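PDB 6ITX: fiber protein from Duck adenovirus 1, which probably mediates attachment of the virus to its host-cell receptor through the C-terminal head domain of the fiber. Local coordinates for residues V208-T213 with A262-F267; I139-T144 with I159-V164; P183-W186 with N191-L194. All coordinates share one frame; numbering follows the deposited sequence.

Contact 1. Residues V208-T213 with A262-F267; sequences VNLAVT and AIYMVF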
loop_
_atom_site.group_PDB
_atom_site.type_symbol
_atom_site.label_atom_id
_atom_site.label_comp_id
_atom_site.label_asym_id
_atom_site.label_seq_id
_atom_site.Cartn_x
_atom_site.Cartn_y
_atom_site.Cartn_z
ATOM N N VAL A 208 12.672 -10.403 -13.168
ATOM C CA VAL A 208 12.509 -11.595 -13.984
ATOM C C VAL A 208 12.916 -11.279 -15.424
ATOM O O VAL A 208 12.665 -10.181 -15.937
ATOM C CB VAL A 208 11.060 -12.098 -13.890
ATOM C CG1 VAL A 208 10.082 -10.998 -14.300
ATOM C CG2 VAL A 208 10.862 -13.358 -14.697
ATOM N N ASN A 209 13.602 -12.230 -16.059
ATOM C CA ASN A 209 13.860 -12.193 -17.493
ATOM C C ASN A 209 12.628 -12.722 -18.221
ATOM O O ASN A 209 12.111 -13.786 -17.867
ATOM C CB ASN A 209 15.087 -13.054 -17.810
ATOM C CG ASN A 209 15.808 -12.624 -19.078
ATOM O OD1 ASN A 209 15.470 -11.610 -19.693
ATOM N ND2 ASN A 209 16.830 -13.389 -19.463
ATOM N N LEU A 210 12.147 -11.992 -19.225
ATOM C CA LEU A 210 10.944 -12.385 -19.959
ATOM C C LEU A 210 11.269 -12.788 -21.390
ATOM O O LEU A 210 12.134 -12.192 -22.041
ATOM C CB LEU A 210 9.907 -11.259 -20.002
ATOM C CG LEU A 210 9.379 -10.705 -18.684
ATOM C CD1 LEU A 210 8.322 -9.661 -18.995
ATOM C CD2 LEU A 210 8.826 -11.804 -17.754
ATOM N N ALA A 211 10.539 -13.778 -21.889
ATOM C CA ALA A 211 10.627 -14.126 -23.297
ATOM C C ALA A 211 10.072 -12.987 -24.154
ATOM O O ALA A 211 9.226 -12.198 -23.718
ATOM C CB ALA A 211 9.875 -15.436 -23.566
ATOM N N VAL A 212 10.552 -12.906 -25.401
ATOM C CA VAL A 212 10.015 -11.911 -26.338
ATOM C C VAL A 212 8.755 -12.387 -27.064
ATOM O O VAL A 212 8.095 -11.581 -27.739
ATOM C CB VAL A 212 11.091 -11.484 -27.357
ATOM C CG1 VAL A 212 10.732 -10.156 -27.965
ATOM C CG2 VAL A 212 12.428 -11.364 -26.650
ATOM N N THR A 213 8.373 -13.656 -26.913
ATOM C CA THR A 213 7.199 -14.199 -27.575
ATOM C C THR A 213 5.948 -14.086 -26.696
ATOM O O THR A 213 5.983 -13.656 -25.534
ATOM C CB THR A 213 7.434 -15.656 -27.963
ATOM O OG1 THR A 213 7.632 -16.422 -26.765
ATOM C CG2 THR A 213 8.651 -15.790 -28.910
ATOM N N ALA A 262 12.134 -2.818 -16.867
ATOM C CA ALA A 262 10.718 -2.528 -17.003
ATOM C C ALA A 262 10.009 -3.096 -15.778
ATOM O O ALA A 262 10.653 -3.634 -14.876
ATOM C CB ALA A 262 10.175 -3.094 -18.315
ATOM N N ILE A 263 8.677 -2.983 -15.729
ATOM C CA ILE A 263 7.894 -3.515 -14.616
ATOM C C ILE A 263 6.922 -4.566 -15.141
ATOM O O ILE A 263 6.107 -4.275 -16.026
ATOM C CB ILE A 263 7.131 -2.417 -13.865
ATOM C CG1 ILE A 263 8.107 -1.437 -13.233
ATOM C CG2 ILE A 263 6.280 -3.025 -12.787
ATOM C CD1 ILE A 263 8.215 -0.159 -14.033
ATOM N N TYR A 264 7.013 -5.784 -14.592
ATOM C CA TYR A 264 6.060 -6.855 -14.860
ATOM C C TYR A 264 4.954 -6.831 -13.815
ATOM O O TYR A 264 5.198 -6.592 -12.629
ATOM C CB TYR A 264 6.749 -8.225 -14.845
ATOM C CG TYR A 264 5.842 -9.415 -15.120
ATOM C CD1 TYR A 264 5.242 -9.595 -16.370
ATOM C CD2 TYR A 264 5.605 -10.375 -14.143
ATOM C CE1 TYR A 264 4.421 -10.690 -16.635
ATOM C CE2 TYR A 264 4.787 -11.490 -14.401
ATOM C CZ TYR A 264 4.193 -11.642 -15.649
ATOM O OH TYR A 264 3.374 -12.740 -15.910
ATOM N N MET A 265 3.733 -7.072 -14.261
ATOM C CA MET A 265 2.575 -7.027 -13.386
ATOM C C MET A 265 1.682 -8.187 -13.748
ATOM O O MET A 265 1.184 -8.245 -14.874
ATOM C CB MET A 265 1.830 -5.714 -13.545
ATOM C CG MET A 265 2.733 -4.545 -13.262
ATOM S SD MET A 265 1.795 -3.070 -13.011
ATOM C CE MET A 265 2.636 -2.417 -11.613
ATOM N N VAL A 266 1.499 -9.123 -12.826
ATOM C CA VAL A 266 0.571 -10.221 -13.044
ATOM C C VAL A 266 -0.635 -10.003 -12.143
ATOM O O VAL A 266 -0.485 -9.676 -10.958
ATOM C CB VAL A 266 1.235 -11.593 -12.822
ATOM C CG1 VAL A 266 1.970 -11.642 -11.509
ATOM C CG2 VAL A 266 0.191 -12.693 -12.922
ATOM N N PHE A 267 -1.823 -10.112 -12.730
ATOM C CA PHE A 267 -3.098 -9.914 -12.048
ATOM C C PHE A 267 -3.760 -11.265 -11.864
ATOM O O PHE A 267 -3.838 -12.049 -12.818
ATOM C CB PHE A 267 -4.034 -9.022 -12.866
ATOM C CG PHE A 267 -3.550 -7.624 -13.045
ATOM C CD1 PHE A 267 -2.507 -7.344 -13.896
ATOM C CD2 PHE A 267 -4.153 -6.584 -12.368
ATOM C CE1 PHE A 267 -2.071 -6.055 -14.058
ATOM C CE2 PHE A 267 -3.715 -5.289 -12.516
ATOM C CZ PHE A 267 -2.678 -5.019 -13.364
#

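Contact 2. Residues I139-T144 with I159-V164; sequences IQIKAT and IRFGLV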
loop_
_atom_site.group_PDB
_atom_site.type_symbol
_atom_site.label_atom_id
_atom_site.label_comp_id
_atom_site.label_asym_id
_atom_site.label_seq_id
_atom_site.Cartn_x
_atom_site.Cartn_y
_atom_site.Cartn_z
ATOM N N ILE A 139 -2.521 1.605 -11.631
ATOM C CA ILE A 139 -2.827 0.945 -12.893
ATOM C C ILE A 139 -4.309 0.582 -12.902
ATOM O O ILE A 139 -4.870 0.172 -11.876
ATOM C CB ILE A 139 -1.936 -0.290 -13.123
ATOM C CG1 ILE A 139 -2.269 -0.951 -14.462
ATOM C CG2 ILE A 139 -2.065 -1.263 -11.982
ATOM C CD1 ILE A 139 -1.100 -1.719 -15.073
ATOM N N GLN A 140 -4.950 0.776 -14.054
ATOM C CA GLN A 140 -6.370 0.493 -14.225
ATOM C C GLN A 140 -6.533 -0.251 -15.536
ATOM O O GLN A 140 -6.079 0.236 -16.577
ATOM C CB GLN A 140 -7.202 1.782 -14.229
ATOM C CG GLN A 140 -8.684 1.548 -14.410
ATOM C CD GLN A 140 -9.532 2.783 -14.131
ATOM O OE1 GLN A 140 -9.179 3.898 -14.494
ATOM N NE2 GLN A 140 -10.660 2.575 -13.489
ATOM N N ILE A 141 -7.168 -1.430 -15.482
ATOM C CA ILE A 141 -7.302 -2.323 -16.630
ATOM C C ILE A 141 -8.776 -2.596 -16.883
ATOM O O ILE A 141 -9.535 -2.846 -15.939
ATOM C CB ILE A 141 -6.543 -3.649 -16.406
ATOM C CG1 ILE A 141 -5.060 -3.364 -16.190
ATOM C CG2 ILE A 141 -6.754 -4.630 -17.596
ATOM C CD1 ILE A 141 -4.434 -2.752 -17.416
ATOM N N LYS A 142 -9.182 -2.554 -18.157
ATOM C CA LYS A 142 -10.532 -2.926 -18.567
ATOM C C LYS A 142 -10.452 -4.007 -19.631
ATOM O O LYS A 142 -9.662 -3.888 -20.572
ATOM C CB LYS A 142 -11.297 -1.730 -19.116
ATOM C CG LYS A 142 -12.732 -2.055 -19.439
ATOM C CD LYS A 142 -13.493 -0.789 -19.737
ATOM C CE LYS A 142 -14.782 -1.069 -20.487
ATOM N NZ LYS A 142 -15.438 0.253 -20.785
ATOM N N ALA A 143 -11.277 -5.043 -19.501
ATOM C CA ALA A 143 -11.216 -6.153 -20.440
ATOM C C ALA A 143 -12.612 -6.638 -20.832
ATOM O O ALA A 143 -13.596 -6.450 -20.109
ATOM C CB ALA A 143 -10.407 -7.310 -19.855
ATOM N N THR A 144 -12.687 -7.273 -22.005
ATOM C CA THR A 144 -13.905 -7.921 -22.471
ATOM C C THR A 144 -13.617 -9.373 -22.825
ATOM O O THR A 144 -12.516 -9.723 -23.257
ATOM C CB THR A 144 -14.511 -7.215 -23.701
ATOM O OG1 THR A 144 -13.587 -7.263 -24.795
ATOM C CG2 THR A 144 -14.859 -5.771 -23.391
ATOM N N ILE A 159 -8.914 -16.206 -13.500
ATOM C CA ILE A 159 -8.540 -15.124 -14.454
ATOM C C ILE A 159 -7.203 -14.464 -14.148
ATOM O O ILE A 159 -7.121 -13.611 -13.271
ATOM C CB ILE A 159 -9.584 -13.980 -14.533
ATOM C CG1 ILE A 159 -10.957 -14.443 -14.988
ATOM C CG2 ILE A 159 -9.129 -12.900 -15.517
ATOM C CD1 ILE A 159 -11.980 -13.295 -14.948
ATOM N N ARG A 160 -6.166 -14.825 -14.903
ATOM C CA ARG A 160 -4.792 -14.429 -14.623
ATOM C C ARG A 160 -4.163 -13.880 -15.883
ATOM O O ARG A 160 -4.335 -14.454 -16.958
ATOM C CB ARG A 160 -3.980 -15.619 -14.128
ATOM C CG ARG A 160 -4.764 -16.501 -13.204
ATOM C CD ARG A 160 -3.981 -17.677 -12.777
ATOM N NE ARG A 160 -3.420 -17.429 -11.459
ATOM C CZ ARG A 160 -3.772 -18.088 -10.362
ATOM N NH1 ARG A 160 -3.197 -17.771 -9.204
ATOM N NH2 ARG A 160 -4.690 -19.061 -10.421
ATOM N N PHE A 161 -3.442 -12.771 -15.762
ATOM C CA PHE A 161 -2.798 -12.212 -16.942
ATOM C C PHE A 161 -1.604 -11.353 -16.535
ATOM O O PHE A 161 -1.564 -10.793 -15.434
ATOM C CB PHE A 161 -3.796 -11.420 -17.794
ATOM C CG PHE A 161 -4.422 -10.233 -17.099
ATOM C CD1 PHE A 161 -5.611 -10.369 -16.399
ATOM C CD2 PHE A 161 -3.847 -8.966 -17.198
ATOM C CE1 PHE A 161 -6.208 -9.263 -15.774
ATOM C CE2 PHE A 161 -4.434 -7.846 -16.584
ATOM C CZ PHE A 161 -5.610 -7.994 -15.871
ATOM N N GLY A 162 -0.624 -11.283 -17.426
ATOM C CA GLY A 162 0.612 -10.549 -17.186
ATOM C C GLY A 162 0.757 -9.405 -18.176
ATOM O O GLY A 162 0.425 -9.545 -19.356
ATOM N N LEU A 163 1.258 -8.282 -17.687
ATOM C CA LEU A 163 1.463 -7.088 -18.491
ATOM C C LEU A 163 2.858 -6.571 -18.223
ATOM O O LEU A 163 3.438 -6.818 -17.169
ATOM C CB LEU A 163 0.478 -5.975 -18.139
ATOM C CG LEU A 163 -0.996 -6.296 -18.312
ATOM C CD1 LEU A 163 -1.785 -5.304 -17.503
ATOM C CD2 LEU A 163 -1.369 -6.224 -19.794
ATOM N N VAL A 164 3.392 -5.822 -19.164
ATOM C CA VAL A 164 4.645 -5.132 -18.937
ATOM C C VAL A 164 4.392 -3.653 -19.110
ATOM O O VAL A 164 3.657 -3.242 -20.015
ATOM C CB VAL A 164 5.763 -5.630 -19.879
ATOM C CG1 VAL A 164 7.073 -4.926 -19.582
ATOM C CG2 VAL A 164 5.925 -7.161 -19.754
#

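Contact 3. Residues P183-W186 with N191-L194; sequences PVVW and NTPL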
loop_
_atom_site.group_PDB
_atom_site.type_symbol
_atom_site.label_atom_id
_atom_site.label_comp_id
_atom_site.label_asym_id
_atom_site.label_seq_id
_atom_site.Cartn_x
_atom_site.Cartn_y
_atom_site.Cartn_z
ATOM N N PRO A 183 4.701 7.132 -23.434
ATOM C CA PRO A 183 4.228 7.861 -22.259
ATOM C C PRO A 183 3.906 9.296 -22.654
ATOM O O PRO A 183 4.272 9.770 -23.732
ATOM C CB PRO A 183 5.405 7.785 -21.272
ATOM C CG PRO A 183 6.394 6.838 -21.875
ATOM C CD PRO A 183 6.136 6.822 -23.356
ATOM N N VAL A 184 3.177 9.976 -21.780
ATOM C CA VAL A 184 2.839 11.383 -21.946
ATOM C C VAL A 184 3.364 12.057 -20.697
ATOM O O VAL A 184 2.894 11.770 -19.589
ATOM C CB VAL A 184 1.327 11.621 -22.109
ATOM C CG1 VAL A 184 1.001 13.085 -21.918
ATOM C CG2 VAL A 184 0.827 11.119 -23.458
ATOM N N VAL A 185 4.347 12.928 -20.858
ATOM C CA VAL A 185 4.977 13.556 -19.710
ATOM C C VAL A 185 4.147 14.759 -19.294
ATOM O O VAL A 185 4.011 15.711 -20.067
ATOM C CB VAL A 185 6.413 13.964 -20.040
ATOM C CG1 VAL A 185 7.094 14.528 -18.799
ATOM C CG2 VAL A 185 7.163 12.781 -20.600
ATOM N N TRP A 186 3.591 14.713 -18.070
ATOM C CA TRP A 186 2.872 15.830 -17.459
ATOM C C TRP A 186 3.723 16.667 -16.516
ATOM O O TRP A 186 3.309 17.773 -16.164
ATOM C CB TRP A 186 1.647 15.352 -16.675
ATOM C CG TRP A 186 0.678 14.577 -17.478
ATOM C CD1 TRP A 186 0.619 13.223 -17.594
ATOM C CD2 TRP A 186 -0.383 15.095 -18.283
ATOM N NE1 TRP A 186 -0.404 12.863 -18.428
ATOM C CE2 TRP A 186 -1.036 13.995 -18.869
ATOM C CE3 TRP A 186 -0.842 16.378 -18.572
ATOM C CZ2 TRP A 186 -2.130 14.142 -19.727
ATOM C CZ3 TRP A 186 -1.935 16.522 -19.421
ATOM C CH2 TRP A 186 -2.564 15.410 -19.983
ATOM N N ASN A 191 13.291 13.905 -20.909
ATOM C CA ASN A 191 14.038 12.827 -20.279
ATOM C C ASN A 191 13.228 12.081 -19.226
ATOM O O ASN A 191 13.631 10.981 -18.820
ATOM C CB ASN A 191 15.305 13.384 -19.635
ATOM C CG ASN A 191 16.492 13.353 -20.572
ATOM O OD1 ASN A 191 16.455 12.693 -21.622
ATOM N ND2 ASN A 191 17.558 14.062 -20.200
ATOM N N THR A 192 12.097 12.645 -18.798
ATOM C CA THR A 192 11.409 12.153 -17.608
ATOM C C THR A 192 11.052 10.671 -17.639
ATOM O O THR A 192 11.169 10.028 -16.584
ATOM C CB THR A 192 10.163 13.008 -17.364
ATOM O OG1 THR A 192 10.578 14.308 -16.923
ATOM C CG2 THR A 192 9.259 12.370 -16.303
ATOM N N PRO A 193 10.626 10.069 -18.762
ATOM C CA PRO A 193 10.342 8.624 -18.734
ATOM C C PRO A 193 11.433 7.779 -18.091
ATOM O O PRO A 193 11.116 6.804 -17.392
ATOM C CB PRO A 193 10.161 8.292 -20.219
ATOM C CG PRO A 193 9.544 9.489 -20.750
ATOM C CD PRO A 193 10.232 10.646 -20.060
ATOM N N LEU A 194 12.703 8.147 -18.275
ATOM C CA LEU A 194 13.799 7.338 -17.755
ATOM C C LEU A 194 13.813 7.280 -16.233
ATOM O O LEU A 194 14.414 6.360 -15.665
ATOM C CB LEU A 194 15.136 7.876 -18.271
ATOM C CG LEU A 194 15.310 7.884 -19.791
ATOM C CD1 LEU A 194 16.686 8.377 -20.123
ATOM C CD2 LEU A 194 15.084 6.499 -20.381
#

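Contact 1. Residues V208-T213 with A262-F267
Tyr264 meets Val208 at the root of its side chain and Leu210 at its ring. The contact begins at Tyr264 CB, which lies 4.4 Å from Val208 CG1. The next atom, CG, is anti to the backbone N (chi1 -180°). This torsion brings the ring across the branched end of Leu210 at a slant. On the ring, Tyr264 CD1 is the atom nearest to Leu210, 4.0 Å from Leu210 CD1. The second methyl, Leu210 CD2, lies over one face of the ring. The hydroxyl lies beyond both residues. Tyr264 OH is hydrogen-bonded to the backbone N of Lys218, which ties down the polar end of a buried ring. Leu223 and Tyr217 also touch the tyrosine, and Pro224 touches Val208.

The contact is apolar and small, with 113 Å² buried. Strands 208-210 and 262-271 both hydrogen-bond to strand 241-253, the first in parallel and the second antiparallel. The nearest CA pair, Val208 and Tyr264, is 8.1 Å apart. Ile263, Met265 and Phe267 face strand 288-299; Tyr264 points to the opposite side of strand 262-271, under covering loops. This is same-face packing of strands either side of a shared neighbour, typical of a beta-sandwich sheet.

Contact 2. Residues I139-T144 with I159-V164
This is face-to-face packing of two strands across the apolar interior of the beta-sandwich, and it sits close to the centre of the chain. Ile139 and Ile141 reach in from one strand, Phe161 and Leu163 from the other. The strand axes approach to 11.3 Å, too far apart for backbone pairing, and their directions differ by 128°. The two strands meet through side chains.

Ile141 makes two of the three contacts by using both of its branches. Its longer branch meets Leu163 tip to tip, with Ile141 CD1 3.7 Å from Leu163 CD1. Its CG2 methyl lies 3.9 Å from Phe161 CZ, and the two side chains slide past each other in opposite directions. The split follows from chi1 of -60°, which sets CG1 beside the backbone N and CG2 beside the carbonyl carbon. Ile139 adds a looser touch, with its CD1 4.4 Å from Leu163 CD1. That leucine methyl touches both isoleucines and also lies at the edge of the Phe161 ring, in its plane.

All four residues are buried. Strand 134-144 runs between strands 118-131 and 288-299, while strand 160-165 pairs with 262-271. Phe267 of that partner stacks on Phe161, Met265 touches Ile139, and Ala112 of strand 110-114 packs against both Phe161 and Leu163.

Contact 3. Residues P183-W186 with N191-L194
The chi1 of Val185, -176°, sets CG1 anti to the backbone N and CG2 anti to the carbonyl carbon. The first methyl goes to Thr192 and the second to Pro193. In Thr192, chi1 of -71° places OG1 beside the backbone N and CG2 beside the carbonyl carbon.

Val185 CG1 sits against the branch point of the threonine. It is nearest to Thr192 CB, at 3.7 Å, with Thr192 CG2 at 3.9 Å and Thr192 OG1 at 4.0 Å only slightly farther. The two side chains cross at a slant. The other methyl goes to the proline ring, with Val185 CG2 3.8 Å from Pro193 CD. Here the side chains cross at about a right angle. Pro183 adds to the same patch from two residues earlier: its CG is 4.3 Å from Pro193 CG.

Residues 191-194 have helical backbone angles, and the bond from Leu194 N to Asn191 O, 3.0 Å long, closes a single turn. This turn presents Thr192 and Pro193 side by side to the strand. On the strand, Val184 and Trp186 direct their CB atoms away from the turn, and Trp186 NE1 hydrogen-bonds Ser98 OG.

Thr192 OG1 donates to Asp189 O, so the hydroxyl serves the loop itself. The closest approaches across the two segments are between carbon atoms. Its cohesion is that of apolar packing, and two prolines with restricted backbones bring part of the surface to it.

In the fold
From the N terminus, contact 2 comes first and closes the irregular loop between strands 134-144 and 160-165. Contact 3 follows and closes a much shorter excursion, with four residues between its segments. Contact 1 is last and spans 48 residues, which include strands 226-235 and 241-253. The three lie in series; none nests in or crosses another. Contacts 1 and 2 meet through adjoining strands: Phe267 N and Phe161 O are 2.8 Å apart in a probable backbone hydrogen bond. Together they join the sandwich interior to the side where strand 208-210 lies. Contact 3, its centre 21 to 22 Å from theirs, folds the loop after strand 184-187 back onto that strand, next to strand 95-100.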